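Local coordinates for protein importin-95 (Chaetomium thermophilum, PDB 4XRI) that probably serves as a nuclear import receptor of the importin-beta family, a flexible HEAT-repeat protein that carries cargo and binds a small GTPase, at residues V526-Y531 and Q583-T588. The protein carries 2 engineered substitutions. Numbering follows the deposited sequence.
Sequences VRTAAY and QTSLCT
Tyr531 and Ser585 bring two nearly parallel helices together, their segment axes 9.5 Å apart and inclined by 11°. The tight part of the contact lies around the tyrosine ring. Ser585 CB sits 3.4 Å from Tyr531 CD2, and serine suits this place because its short side chain lets the backbones approach, with the two CA atoms 6.0 Å apart. Farther along the ring, Leu586 CD2 packs 3.6 Å from Tyr531 CZ; this branched apolar side chain can fill in beside the ring. A chi1 of -91°, off the usual staggered values, carries the ring across the partner helix from Ser585 towards Leu586, whose side chain it meets obliquely. The buried tyrosine hydroxyl is hydrogen-bonded to Arg559.

The Thr528 side is looser and wetter. Thr528 OG1 stays 3.9 Å from Ser585 OG. Threonine suits this partly exposed place because its hydroxyl can bond within its own helix, to Ser524 O one turn back, while its backbone carbonyl takes a bridging water. The serine hydroxyl, anti to its own carbonyl carbon (chi1 -66°), reaches Asp581 O in the same manner. The water donates to both Thr528 O and Ser585 OG, each at 2.7 Å.

Helices 524-539 and 573-597 thus pair side by side within the superhelical stack of helices, with helix 546-567 packing against Leu586, helix 503-516 against Ala530, and helix 625-640 against Cys587.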
ATOM      1  N   VAL A 526       9.927 -21.389  -4.798  1.00 46.18           N
ATOM      2  CA  VAL A 526      11.317 -21.281  -5.230  1.00 48.79           C
ATOM      3  C   VAL A 526      11.382 -21.128  -6.745  1.00 44.88           C
ATOM      4  O   VAL A 526      12.155 -20.323  -7.268  1.00 47.30           O
ATOM      5  CB  VAL A 526      12.147 -22.508  -4.806  1.00 50.18           C
ATOM      6  CG1 VAL A 526      13.563 -22.413  -5.358  1.00 48.90           C
ATOM      7  CG2 VAL A 526      12.171 -22.630  -3.294  1.00 54.34           C
ATOM      8  N   ARG A 527      10.564 -21.912  -7.438  1.00 45.06           N
ATOM      9  CA  ARG A 527      10.449 -21.824  -8.888  1.00 46.66           C
ATOM     10  C   ARG A 527      10.103 -20.404  -9.323  1.00 43.61           C
ATOM     11  O   ARG A 527      10.739 -19.843 -10.216  1.00 48.96           O
ATOM     12  CB  ARG A 527       9.387 -22.800  -9.399  1.00 52.93           C
ATOM     13  CG  ARG A 527       9.179 -22.746 -10.903  1.00 56.78           C
ATOM     14  CD  ARG A 527       8.030 -23.631 -11.357  1.00 59.53           C
ATOM     15  NE  ARG A 527       8.221 -25.024 -10.966  1.00 69.51           N
ATOM     16  CZ  ARG A 527       7.457 -25.667 -10.089  1.00 67.97           C
ATOM     17  NH1 ARG A 527       6.440 -25.042  -9.512  1.00 67.77           N
ATOM     18  NH2 ARG A 527       7.706 -26.935  -9.794  1.00 68.51           N
ATOM     19  N   THR A 528       9.094 -19.832  -8.674  1.00 42.27           N
ATOM     20  CA  THR A 528       8.632 -18.482  -8.975  1.00 42.35           C
ATOM     21  C   THR A 528       9.713 -17.440  -8.714  1.00 44.25           C
ATOM     22  O   THR A 528       9.971 -16.570  -9.550  1.00 42.36           O
ATOM     23  CB  THR A 528       7.386 -18.124  -8.143  1.00 42.20           C
ATOM     24  OG1 THR A 528       6.304 -18.987  -8.511  1.00 41.80           O
ATOM     25  CG2 THR A 528       6.978 -16.680  -8.384  1.00 40.92           C
ATOM     26  N   ALA A 529      10.342 -17.537  -7.546  1.00 42.35           N
ATOM     27  CA  ALA A 529      11.381 -16.594  -7.152  1.00 45.32           C
ATOM     28  C   ALA A 529      12.572 -16.643  -8.105  1.00 44.41           C
ATOM     29  O   ALA A 529      13.143 -15.608  -8.447  1.00 45.44           O
ATOM     30  CB  ALA A 529      11.834 -16.872  -5.734  1.00 45.67           C
ATOM     31  N   ALA A 530      12.926 -17.850  -8.540  1.00 39.28           N
ATOM     32  CA  ALA A 530      14.071 -18.045  -9.425  1.00 42.60           C
ATOM     33  C   ALA A 530      13.776 -17.540 -10.833  1.00 37.72           C
ATOM     34  O   ALA A 530      14.658 -17.011 -11.510  1.00 38.94           O
ATOM     35  CB  ALA A 530      14.469 -19.513  -9.461  1.00 38.33           C
ATOM     36  N   TYR A 531      12.532 -17.711 -11.270  1.00 36.50           N
ATOM     37  CA  TYR A 531      12.101 -17.190 -12.562  1.00 40.74           C
ATOM     38  C   TYR A 531      12.190 -15.670 -12.574  1.00 35.39           C
ATOM     39  O   TYR A 531      12.581 -15.072 -13.576  1.00 37.41           O
ATOM     40  CB  TYR A 531      10.673 -17.642 -12.887  1.00 43.86           C
ATOM     41  CG  TYR A 531      10.587 -18.945 -13.656  1.00 41.79           C
ATOM     42  CD1 TYR A 531      11.382 -19.175 -14.774  1.00 41.36           C
ATOM     43  CD2 TYR A 531       9.711 -19.947 -13.260  1.00 44.33           C
ATOM     44  CE1 TYR A 531      11.303 -20.366 -15.476  1.00 42.38           C
ATOM     45  CE2 TYR A 531       9.623 -21.135 -13.957  1.00 43.86           C
ATOM     46  CZ  TYR A 531      10.420 -21.342 -15.062  1.00 42.09           C
ATOM     47  OH  TYR A 531      10.338 -22.528 -15.754  1.00 46.73           O
ATOM     48  N   GLN A 583       2.909 -20.618 -15.658  1.00 35.26           N
ATOM     49  CA  GLN A 583       2.666 -19.887 -16.894  1.00 39.53           C
ATOM     50  C   GLN A 583       2.933 -18.396 -16.728  1.00 32.62           C
ATOM     51  O   GLN A 583       3.480 -17.754 -17.623  1.00 35.98           O
ATOM     52  CB  GLN A 583       1.233 -20.119 -17.366  1.00 29.69           C
ATOM     53  CG  GLN A 583       0.966 -21.529 -17.877  1.00 37.01           C
ATOM     54  CD  GLN A 583      -0.479 -21.740 -18.269  1.00 39.70           C
ATOM     55  OE1 GLN A 583      -1.387 -21.190 -17.648  1.00 38.99           O
ATOM     56  NE2 GLN A 583      -0.700 -22.537 -19.309  1.00 42.14           N
ATOM     57  N   THR A 584       2.563 -17.852 -15.572  1.00 36.20           N
ATOM     58  CA  THR A 584       2.766 -16.433 -15.294  1.00 36.54           C
ATOM     59  C   THR A 584       4.253 -16.104 -15.201  1.00 37.08           C
ATOM     60  O   THR A 584       4.711 -15.079 -15.713  1.00 36.46           O
ATOM     61  CB  THR A 584       2.068 -16.005 -13.988  1.00 37.53           C
ATOM     62  OG1 THR A 584       0.656 -16.210 -14.113  1.00 44.08           O
ATOM     63  CG2 THR A 584       2.328 -14.537 -13.702  1.00 45.00           C
ATOM     64  N   SER A 585       5.002 -16.981 -14.540  1.00 33.14           N
ATOM     65  CA  SER A 585       6.443 -16.808 -14.405  1.00 31.84           C
ATOM     66  C   SER A 585       7.134 -16.917 -15.763  1.00 31.03           C
ATOM     67  O   SER A 585       8.030 -16.135 -16.082  1.00 35.27           O
ATOM     68  CB  SER A 585       7.025 -17.841 -13.437  1.00 35.39           C
ATOM     69  OG  SER A 585       6.560 -17.624 -12.116  1.00 38.10           O
ATOM     70  N   LEU A 586       6.714 -17.899 -16.554  1.00 31.04           N
ATOM     71  CA  LEU A 586       7.294 -18.127 -17.871  1.00 34.44           C
ATOM     72  C   LEU A 586       6.995 -16.974 -18.824  1.00 35.09           C
ATOM     73  O   LEU A 586       7.827 -16.619 -19.659  1.00 38.40           O
ATOM     74  CB  LEU A 586       6.781 -19.444 -18.458  1.00 37.04           C
ATOM     75  CG  LEU A 586       7.419 -20.712 -17.885  1.00 37.52           C
ATOM     76  CD1 LEU A 586       6.668 -21.949 -18.349  1.00 35.26           C
ATOM     77  CD2 LEU A 586       8.883 -20.792 -18.288  1.00 36.38           C
ATOM     78  N   CYS A 587       5.805 -16.396 -18.697  1.00 36.75           N
ATOM     79  CA  CYS A 587       5.439 -15.233 -19.497  1.00 39.09           C
ATOM     80  C   CYS A 587       6.291 -14.032 -19.109  1.00 34.89           C
ATOM     81  O   CYS A 587       6.667 -13.229 -19.963  1.00 37.02           O
ATOM     82  CB  CYS A 587       3.952 -14.902 -19.337  1.00 39.77           C
ATOM     83  SG  CYS A 587       2.829 -15.977 -20.266  1.00 36.70           S
ATOM     84  N   THR A 588       6.590 -13.915 -17.818  1.00 35.28           N
ATOM     85  CA  THR A 588       7.420 -12.828 -17.312  1.00 38.57           C
ATOM     86  C   THR A 588       8.820 -12.874 -17.916  1.00 43.33           C
ATOM     87  O   THR A 588       9.353 -11.857 -18.353  1.00 41.03           O
ATOM     88  CB  THR A 588       7.527 -12.872 -15.775  1.00 38.40           C
ATOM     89  OG1 THR A 588       6.247 -12.582 -15.199  1.00 41.64           O
ATOM     90  CG2 THR A 588       8.545 -11.851 -15.274  1.00 38.84           C
TER
HETATM   91  O   HOH W   1       8.316 -15.655 -11.416  1.00 39.19           O